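Local coordinates for rhamnogalacturonan endolyase YesW (Bacillus subtilis, PDB 2ZUX), which cleaves the rhamnogalacturonan backbone of plant cell-wall pectin by endo-type elimination, as a calcium-containing beta-propeller lyase of polysaccharide lyase family 11, at residues A[415-420]-A[429-434]; A[470-475]-A[484-489]; A[542-547]-A[563-568]. All coordinates share one frame; numbering follows the deposited sequence.

Interaction 1 (A[415-420]-A[429-434]); sequences RGMAAD and EVWANG. With CA (calcium ion), chain I.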
loop_
_atom_site.group_PDB
_atom_site.type_symbol
_atom_site.label_atom_id
_atom_site.label_comp_id
_atom_site.label_asym_id
_atom_site.label_seq_id
_atom_site.Cartn_x
_atom_site.Cartn_y
_atom_site.Cartn_z
ATOM N N ARG A 415 13.022 -12.732 -1.958
ATOM C CA ARG A 415 12.866 -11.320 -2.276
ATOM C C ARG A 415 13.042 -11.099 -3.765
ATOM O O ARG A 415 13.841 -11.772 -4.413
ATOM C CB ARG A 415 13.907 -10.479 -1.528
ATOM C CG ARG A 415 13.873 -10.567 -0.015
ATOM C CD ARG A 415 12.603 -9.950 0.555
ATOM N NE ARG A 415 12.747 -9.775 1.993
ATOM C CZ ARG A 415 13.199 -8.673 2.578
ATOM N NH1 ARG A 415 13.538 -7.610 1.859
ATOM N NH2 ARG A 415 13.314 -8.638 3.902
ATOM N N GLY A 416 12.302 -10.134 -4.300
ATOM C CA GLY A 416 12.496 -9.674 -5.669
ATOM C C GLY A 416 12.009 -8.256 -5.789
ATOM O O GLY A 416 11.051 -7.885 -5.109
ATOM N N MET A 417 12.669 -7.474 -6.645
ATOM C CA MET A 417 12.306 -6.075 -6.851
ATOM C C MET A 417 12.137 -5.744 -8.322
ATOM O O MET A 417 12.713 -6.404 -9.183
ATOM C CB MET A 417 13.366 -5.161 -6.241
ATOM C CG MET A 417 12.944 -4.515 -4.936
ATOM S SD MET A 417 11.629 -3.299 -5.128
ATOM C CE MET A 417 12.488 -2.026 -6.061
ATOM N N ALA A 418 11.347 -4.713 -8.589
ATOM C CA ALA A 418 11.186 -4.181 -9.928
ATOM C C ALA A 418 11.226 -2.667 -9.828
ATOM O O ALA A 418 10.472 -2.074 -9.046
ATOM C CB ALA A 418 9.866 -4.633 -10.524
ATOM N N ALA A 419 12.108 -2.051 -10.611
ATOM C CA ALA A 419 12.262 -0.591 -10.649
ATOM C C ALA A 419 13.162 -0.194 -11.801
ATOM O O ALA A 419 14.118 -0.900 -12.120
ATOM C CB ALA A 419 12.839 -0.066 -9.344
ATOM N N ASP A 420 12.857 0.944 -12.423
ATOM C CA ASP A 420 13.754 1.497 -13.429
ATOM C C ASP A 420 14.931 2.137 -12.709
ATOM O O ASP A 420 14.818 3.259 -12.191
ATOM C CB ASP A 420 13.049 2.538 -14.301
ATOM C CG ASP A 420 13.912 2.988 -15.467
ATOM O OD1 ASP A 420 15.012 2.422 -15.645
ATOM O OD2 ASP A 420 13.493 3.896 -16.218
ATOM N N GLU A 429 14.040 -2.505 -14.587
ATOM C CA GLU A 429 14.891 -3.633 -14.249
ATOM C C GLU A 429 14.238 -4.449 -13.140
ATOM O O GLU A 429 13.347 -3.964 -12.424
ATOM C CB GLU A 429 16.258 -3.124 -13.778
ATOM C CG GLU A 429 17.151 -2.579 -14.904
ATOM C CD GLU A 429 16.587 -1.345 -15.598
ATOM O OE1 GLU A 429 16.330 -0.320 -14.919
ATOM O OE2 GLU A 429 16.410 -1.384 -16.840
ATOM N N VAL A 430 14.665 -5.697 -13.010
ATOM C CA VAL A 430 14.191 -6.547 -11.929
ATOM C C VAL A 430 15.391 -7.253 -11.326
ATOM O O VAL A 430 16.394 -7.488 -12.009
ATOM C CB VAL A 430 13.115 -7.574 -12.387
ATOM C CG1 VAL A 430 11.889 -6.862 -12.967
ATOM C CG2 VAL A 430 13.691 -8.554 -13.389
ATOM N N TRP A 431 15.317 -7.549 -10.038
ATOM C CA TRP A 431 16.395 -8.292 -9.403
ATOM C C TRP A 431 15.919 -9.235 -8.332
ATOM O O TRP A 431 14.930 -8.978 -7.651
ATOM C CB TRP A 431 17.517 -7.386 -8.875
ATOM C CG TRP A 431 17.218 -6.393 -7.754
ATOM C CD1 TRP A 431 17.505 -6.553 -6.424
ATOM C CD2 TRP A 431 16.685 -5.073 -7.891
ATOM N NE1 TRP A 431 17.160 -5.425 -5.724
ATOM C CE2 TRP A 431 16.659 -4.496 -6.598
ATOM C CE3 TRP A 431 16.225 -4.318 -8.978
ATOM C CZ2 TRP A 431 16.180 -3.206 -6.362
ATOM C CZ3 TRP A 431 15.746 -3.036 -8.746
ATOM C CH2 TRP A 431 15.732 -2.489 -7.446
ATOM N N ALA A 432 16.643 -10.342 -8.205
ATOM C CA ALA A 432 16.347 -11.385 -7.235
ATOM C C ALA A 432 17.469 -12.399 -7.268
ATOM O O ALA A 432 18.135 -12.571 -8.299
ATOM C CB ALA A 432 15.033 -12.066 -7.578
ATOM N N ASN A 433 17.665 -13.081 -6.142
ATOM C CA ASN A 433 18.658 -14.162 -6.031
ATOM C C ASN A 433 20.054 -13.723 -6.485
ATOM O O ASN A 433 20.800 -14.513 -7.060
ATOM C CB ASN A 433 18.184 -15.419 -6.789
ATOM C CG ASN A 433 18.890 -16.693 -6.325
ATOM O OD1 ASN A 433 19.191 -16.857 -5.146
ATOM N ND2 ASN A 433 19.142 -17.597 -7.258
ATOM N N GLY A 434 20.392 -12.459 -6.223
ATOM C CA GLY A 434 21.749 -11.968 -6.445
ATOM C C GLY A 434 22.092 -11.517 -7.855
ATOM O O GLY A 434 23.248 -11.195 -8.132
HETATM CA CA CA I . 15.686 0.886 -17.227
HETATM O O HOH W 1 16.334 -12.376 -3.753
HETATM O O HOH W 2 14.879 2.809 -18.389
#
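M417 lays its CB over the middle of the six-membered ring of W431, 3.5 Å from the ring centroid and 17° off the ring normal, a CH-pi contact made side chain beside side chain. W431 CG stands between its backbone N and carbonyl carbon (chi1 64°), which starts the indole on the side where M417 lies. Further out, the bent methionine chain brings CE to 3.6 Å from CH2 of W431, while SD makes an oblique Met-aromatic contact. On the same sheet face A419 CB approaches CZ3 of W431, and the indole NE1 is satisfied by the carbonyl of S451.

The frame is an antiparallel beta hairpin. M417 and W431 form a hydrogen-bonded pair: M417 N donates to W431 O at 2.9 Å and W431 N to M417 O at 3.0 Å. A419 N donates to E429 O, whereas the bond back from E429 N is weak. Between them, A418 and V430 form a non-hydrogen-bonded pair, with A418 CB 3.9 Å from V430 CG1 on the other face.

At the end of the hairpin where D420 meets E429, a calcium ion joins the strands. D420 OD1 binds it at 2.3 Å and E429 grips it with both carboxylate oxygens, OE2 at 2.4 Å and OE1 at 2.7 Å; a water and the carbonyls of D422, Y425 and G427 complete the shell. D420 OD2 accepts from D570 N and E429 OE1 from I421 N. The ion thus probably offsets the repulsion between two carboxylates that meet through D420 OD1 and E429 OE1, and ties the connecting loop to both strands.

Interaction 2 (A[470-475]-A[484-489]); sequences NRIDKW and NMLTAS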
loop_
_atom_site.group_PDB
_atom_site.type_symbol
_atom_site.label_atom_id
_atom_site.label_comp_id
_atom_site.label_asym_id
_atom_site.label_seq_id
_atom_site.Cartn_x
_atom_site.Cartn_y
_atom_site.Cartn_z
ATOM N N ASN A 470 15.401 2.159 7.567
ATOM C CA ASN A 470 15.226 3.610 7.633
ATOM C C ASN A 470 16.095 4.337 6.609
ATOM O O ASN A 470 16.568 5.449 6.858
ATOM C CB ASN A 470 15.493 4.130 9.054
ATOM C CG ASN A 470 16.957 4.035 9.456
ATOM O OD1 ASN A 470 17.703 3.191 8.959
ATOM N ND2 ASN A 470 17.373 4.910 10.377
ATOM N N ARG A 471 16.284 3.711 5.449
ATOM C CA ARG A 471 17.199 4.233 4.436
ATOM C C ARG A 471 16.550 4.374 3.063
ATOM O O ARG A 471 15.730 3.529 2.660
ATOM C CB ARG A 471 18.420 3.322 4.309
ATOM C CG ARG A 471 19.313 3.300 5.544
ATOM C CD ARG A 471 20.467 2.305 5.421
ATOM N NE ARG A 471 20.028 0.942 5.114
ATOM C CZ ARG A 471 19.748 -0.001 6.009
ATOM N NH1 ARG A 471 19.840 0.239 7.312
ATOM N NH2 ARG A 471 19.363 -1.199 5.590
ATOM N N ILE A 472 16.931 5.429 2.349
ATOM C CA ILE A 472 16.673 5.542 0.917
ATOM C C ILE A 472 18.033 5.544 0.222
ATOM O O ILE A 472 18.916 6.336 0.579
ATOM C CB ILE A 472 15.877 6.818 0.564
ATOM C CG1 ILE A 472 14.506 6.792 1.259
ATOM C CG2 ILE A 472 15.725 6.952 -0.960
ATOM C CD1 ILE A 472 13.679 8.042 1.059
ATOM N N ASP A 473 18.205 4.635 -0.736
ATOM C CA ASP A 473 19.443 4.495 -1.494
ATOM C C ASP A 473 19.208 4.770 -2.973
ATOM O O ASP A 473 18.077 4.698 -3.461
ATOM C CB ASP A 473 20.005 3.071 -1.345
ATOM C CG ASP A 473 20.233 2.660 0.105
ATOM O OD1 ASP A 473 20.736 3.476 0.909
ATOM O OD2 ASP A 473 19.925 1.500 0.440
ATOM N N LYS A 474 20.284 5.063 -3.690
ATOM C CA LYS A 474 20.223 5.184 -5.137
ATOM C C LYS A 474 21.263 4.277 -5.773
ATOM O O LYS A 474 22.399 4.174 -5.299
ATOM C CB LYS A 474 20.417 6.627 -5.600
ATOM C CG LYS A 474 19.977 6.844 -7.057
ATOM C CD LYS A 474 20.167 8.262 -7.510
ATOM C CE LYS A 474 19.828 8.391 -8.974
ATOM N NZ LYS A 474 18.369 8.295 -9.225
ATOM N N TRP A 475 20.852 3.608 -6.841
ATOM C CA TRP A 475 21.724 2.720 -7.594
ATOM C C TRP A 475 22.592 3.502 -8.568
ATOM O O TRP A 475 22.089 4.216 -9.435
ATOM C CB TRP A 475 20.867 1.711 -8.346
ATOM C CG TRP A 475 21.586 0.701 -9.202
ATOM C CD1 TRP A 475 21.514 0.606 -10.563
ATOM C CD2 TRP A 475 22.434 -0.378 -8.769
ATOM N NE1 TRP A 475 22.256 -0.463 -11.004
ATOM C CE2 TRP A 475 22.837 -1.081 -9.927
ATOM C CE3 TRP A 475 22.897 -0.817 -7.518
ATOM C CZ2 TRP A 475 23.676 -2.196 -9.876
ATOM C CZ3 TRP A 475 23.740 -1.935 -7.473
ATOM C CH2 TRP A 475 24.112 -2.612 -8.648
ATOM N N ASN A 484 23.902 5.535 -0.356
ATOM C CA ASN A 484 22.847 6.069 0.494
ATOM C C ASN A 484 22.501 7.519 0.170
ATOM O O ASN A 484 23.399 8.341 -0.047
ATOM C CB ASN A 484 23.229 5.940 1.969
ATOM C CG ASN A 484 22.078 6.264 2.891
ATOM O OD1 ASN A 484 21.026 5.626 2.848
ATOM N ND2 ASN A 484 22.269 7.256 3.735
ATOM N N MET A 485 21.200 7.821 0.144
ATOM C CA MET A 485 20.689 9.177 -0.089
ATOM C C MET A 485 20.118 9.780 1.186
ATOM O O MET A 485 20.238 10.980 1.428
ATOM C CB MET A 485 19.578 9.164 -1.134
ATOM C CG MET A 485 20.027 8.941 -2.549
ATOM S SD MET A 485 18.806 9.633 -3.682
ATOM C CE MET A 485 19.324 11.346 -3.744
ATOM N N LEU A 486 19.456 8.943 1.979
ATOM C CA LEU A 486 18.853 9.372 3.232
ATOM C C LEU A 486 18.976 8.266 4.257
ATOM O O LEU A 486 18.691 7.112 3.965
ATOM C CB LEU A 486 17.371 9.726 3.035
ATOM C CG LEU A 486 16.575 10.018 4.320
ATOM C CD1 LEU A 486 16.995 11.336 4.966
ATOM C CD2 LEU A 486 15.072 9.980 4.063
ATOM N N THR A 487 19.417 8.626 5.458
ATOM C CA THR A 487 19.286 7.756 6.613
ATOM C C THR A 487 18.468 8.530 7.639
ATOM O O THR A 487 18.877 9.602 8.097
ATOM C CB THR A 487 20.666 7.318 7.158
ATOM O OG1 THR A 487 21.306 6.480 6.187
ATOM C CG2 THR A 487 20.520 6.533 8.459
ATOM N N ALA A 488 17.286 8.014 7.957
ATOM C CA ALA A 488 16.373 8.723 8.846
ATOM C C ALA A 488 16.695 8.398 10.302
ATOM O O ALA A 488 16.083 7.532 10.920
ATOM C CB ALA A 488 14.931 8.394 8.503
ATOM N N SER A 489 17.678 9.113 10.841
ATOM C CA SER A 489 18.122 8.878 12.211
ATOM C C SER A 489 17.001 9.150 13.216
ATOM O O SER A 489 16.317 10.170 13.138
ATOM C CB SER A 489 19.359 9.721 12.508
ATOM O OG SER A 489 20.395 9.358 11.612
#
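Residues 470-475 and 484-489 run antiparallel in a beta hairpin with a classic beta bulge, where M485 and L486 both lie opposite I472 and the register slips by one residue before D473 pairs with N484. I472 O is gripped by two amides, L486 N at 3.0 Å on a lone pair and M485 N at 2.8 Å in the carbonyl plane, while I472 N donates to L486 O. On the face shared by I472 and L486 the two chains come together through their methyls, CD1 of I472 being 3.8 Å from CD2 of L486; V515 and W517 of strand 514-519 pack against this pair. M485, the extra residue of the bulge, lays its CG 3.8 Å from CB of K474, whose NZ leads away to E465, D459 and D461, next to a bound calcium ion. At the opposite end N470 holds A488 twice. Its backbone O receives A488 N almost straight, with an N-H...O angle of 178°. Its side chain, turned with CG between the backbone N and the carbonyl carbon (chi1 69°), sends ND2 to A488 O at 3.0 Å, the donor standing well above the carbonyl plane.

Interaction 3 (A[542-547]-A[563-568]); sequences MHDPVY and HTSFFL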
loop_
_atom_site.group_PDB
_atom_site.type_symbol
_atom_site.label_atom_id
_atom_site.label_comp_id
_atom_site.label_asym_id
_atom_site.label_seq_id
_atom_site.Cartn_x
_atom_site.Cartn_y
_atom_site.Cartn_z
ATOM N N MET A 542 -1.741 9.237 -6.286
ATOM C CA MET A 542 -2.990 8.766 -5.707
ATOM C C MET A 542 -4.162 8.894 -6.679
ATOM O O MET A 542 -5.258 8.406 -6.392
ATOM C CB MET A 542 -3.278 9.502 -4.398
ATOM C CG MET A 542 -2.246 9.201 -3.318
ATOM S SD MET A 542 -2.054 7.462 -2.879
ATOM C CE MET A 542 -3.207 7.364 -1.501
ATOM N N HIS A 543 -3.940 9.555 -7.820
ATOM C CA HIS A 543 -4.937 9.595 -8.893
ATOM C C HIS A 543 -4.634 8.600 -10.020
ATOM O O HIS A 543 -5.314 8.592 -11.051
ATOM C CB HIS A 543 -5.076 11.007 -9.464
ATOM C CG HIS A 543 -5.894 11.936 -8.623
ATOM N ND1 HIS A 543 -6.765 11.522 -7.638
ATOM C CD2 HIS A 543 -6.007 13.283 -8.681
ATOM C CE1 HIS A 543 -7.355 12.580 -7.104
ATOM N NE2 HIS A 543 -6.921 13.657 -7.733
ATOM N N ASP A 544 -3.610 7.768 -9.832
ATOM C CA ASP A 544 -3.374 6.664 -10.751
ATOM C C ASP A 544 -4.147 5.435 -10.278
ATOM O O ASP A 544 -4.076 5.093 -9.106
ATOM C CB ASP A 544 -1.894 6.318 -10.841
ATOM C CG ASP A 544 -1.646 5.161 -11.780
ATOM O OD1 ASP A 544 -1.734 5.379 -13.009
ATOM O OD2 ASP A 544 -1.408 4.030 -11.303
ATOM N N PRO A 545 -4.884 4.759 -11.186
ATOM C CA PRO A 545 -5.739 3.633 -10.791
ATOM C C PRO A 545 -5.057 2.389 -10.227
ATOM O O PRO A 545 -5.741 1.610 -9.583
ATOM C CB PRO A 545 -6.488 3.290 -12.088
ATOM C CG PRO A 545 -5.621 3.815 -13.179
ATOM C CD PRO A 545 -5.039 5.075 -12.622
ATOM N N VAL A 546 -3.766 2.173 -10.489
ATOM C CA VAL A 546 -3.038 1.026 -9.920
ATOM C C VAL A 546 -2.254 1.444 -8.669
ATOM O O VAL A 546 -2.208 0.700 -7.671
ATOM C CB VAL A 546 -2.106 0.363 -10.979
ATOM C CG1 VAL A 546 -1.179 -0.664 -10.348
ATOM C CG2 VAL A 546 -2.944 -0.291 -12.057
ATOM N N TYR A 547 -1.639 2.623 -8.708
ATOM C CA TYR A 547 -0.899 3.113 -7.555
ATOM C C TYR A 547 -1.818 3.280 -6.347
ATOM O O TYR A 547 -1.484 2.853 -5.239
ATOM C CB TYR A 547 -0.195 4.430 -7.883
ATOM C CG TYR A 547 0.726 4.906 -6.780
ATOM C CD1 TYR A 547 2.087 4.649 -6.824
ATOM C CD2 TYR A 547 0.218 5.616 -5.697
ATOM C CE1 TYR A 547 2.933 5.080 -5.799
ATOM C CE2 TYR A 547 1.041 6.051 -4.673
ATOM C CZ TYR A 547 2.388 5.791 -4.736
ATOM O OH TYR A 547 3.177 6.244 -3.708
ATOM N N HIS A 563 3.075 0.454 -7.415
ATOM C CA HIS A 563 3.428 0.689 -8.810
ATOM C C HIS A 563 2.368 1.518 -9.510
ATOM O O HIS A 563 1.216 1.552 -9.089
ATOM C CB HIS A 563 3.591 -0.650 -9.526
ATOM C CG HIS A 563 4.888 -1.318 -9.224
ATOM N ND1 HIS A 563 5.034 -2.309 -8.278
ATOM C CD2 HIS A 563 6.120 -1.094 -9.732
ATOM C CE1 HIS A 563 6.306 -2.670 -8.223
ATOM N NE2 HIS A 563 6.983 -1.948 -9.095
ATOM N N THR A 564 2.766 2.184 -10.586
ATOM C CA THR A 564 1.827 2.942 -11.411
ATOM C C THR A 564 1.277 2.072 -12.553
ATOM O O THR A 564 1.890 1.071 -12.954
ATOM C CB THR A 564 2.501 4.208 -11.979
ATOM O OG1 THR A 564 3.756 3.851 -12.558
ATOM C CG2 THR A 564 2.739 5.225 -10.879
ATOM N N SER A 565 0.120 2.467 -13.078
ATOM C CA SER A 565 -0.502 1.753 -14.193
ATOM C C SER A 565 0.234 1.966 -15.511
ATOM O O SER A 565 0.041 1.187 -16.460
ATOM C CB SER A 565 -1.954 2.202 -14.360
ATOM O OG SER A 565 -2.034 3.539 -14.813
ATOM N N PHE A 566 1.038 3.028 -15.562
ATOM C CA PHE A 566 1.807 3.407 -16.738
ATOM C C PHE A 566 3.291 3.284 -16.401
ATOM O O PHE A 566 3.670 3.210 -15.222
ATOM C CB PHE A 566 1.466 4.850 -17.153
ATOM C CG PHE A 566 1.738 5.860 -16.077
ATOM C CD1 PHE A 566 2.965 6.516 -16.010
ATOM C CD2 PHE A 566 0.789 6.117 -15.092
ATOM C CE1 PHE A 566 3.236 7.430 -14.999
ATOM C CE2 PHE A 566 1.057 7.036 -14.072
ATOM C CZ PHE A 566 2.285 7.682 -14.025
ATOM N N PHE A 567 4.135 3.258 -17.428
ATOM C CA PHE A 567 5.566 3.241 -17.214
ATOM C C PHE A 567 6.034 4.634 -16.813
ATOM O O PHE A 567 5.975 5.579 -17.608
ATOM C CB PHE A 567 6.331 2.759 -18.450
ATOM C CG PHE A 567 7.818 2.919 -18.319
ATOM C CD1 PHE A 567 8.532 2.117 -17.431
ATOM C CD2 PHE A 567 8.501 3.879 -19.059
ATOM C CE1 PHE A 567 9.900 2.275 -17.271
ATOM C CE2 PHE A 567 9.875 4.034 -18.914
ATOM C CZ PHE A 567 10.575 3.224 -18.020
ATOM N N LEU A 568 6.464 4.757 -15.563
ATOM C CA LEU A 568 7.062 5.975 -15.044
ATOM C C LEU A 568 8.548 5.687 -14.947
ATOM O O LEU A 568 8.983 4.881 -14.132
ATOM C CB LEU A 568 6.474 6.317 -13.673
ATOM C CG LEU A 568 6.674 7.736 -13.129
ATOM C CD1 LEU A 568 5.877 7.917 -11.834
ATOM C CD2 LEU A 568 8.147 8.067 -12.899
HETATM O O HOH W 3 0.423 -0.623 -6.962
#
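D544 reaches across to S565 and also caps the turn that leads into helix 547-553. Its CB points toward the loop 563-568, and CG stands anti to the backbone N (chi1 179°), 3.5 Å from both N and OG of S565. OD1 takes the serine hydroxyl: S565 OG donates to its syn lone pair at 2.6 Å, a short bond, and the edge of the F566 ring meets OD1 near the ring plane, CD2 being 3.4 Å away. The carboxylate and ring planes are 79° apart.

OD2, the other tip, gathers three amides. Y547 N donates at 3.0 Å to the anti lone pair and V546 N comes from above the carboxylate plane, which caps the start of the helix; S565 N arrives on the syn side at 2.8 Å. One buried carboxylate therefore holds the turn and the opposite loop together, and this many donors would probably favour its charged form. An alanine in place of D544 would probably leave the hydroxyl and amide of S565 and the amides of V546 and Y547 without this acceptor, freeing the two loops to shift against each other.

Around this polar centre, V546 CG2 rests on S565 CB, V546 CG1 and Y547 CB lie against the carbonyl oxygen of H563, and T564 CG2 approaches CD1 of the Y547 ring, whose OH is held by E513 and D506. Beside them, a water bridges the loops, donating to V546 O at 3.0 Å and accepting from H563 N at 2.9 Å.

How the interactions relate
The three contacts follow one another along the chain within the beta-propeller domain. Interactions 1 and 2 are hairpins of successive sheets, the three-stranded one containing 416-419 and 429-432 and the four-stranded one containing 471-476 and 481-487; their centres are 18 Å apart and their nearest atoms about 7 Å. Interaction 3 instead pairs two loops that flank helix 547-553. It touches interaction 1, 19 Å away between centres, through H563 NE2, weakly bonded to A418 O, and F567 packed on D420. Its centre lies 24 Å from that of interaction 2, with nearest atoms about 11 Å apart. A late loop, 563-568, thus packs back onto an earlier hairpin beside its calcium site.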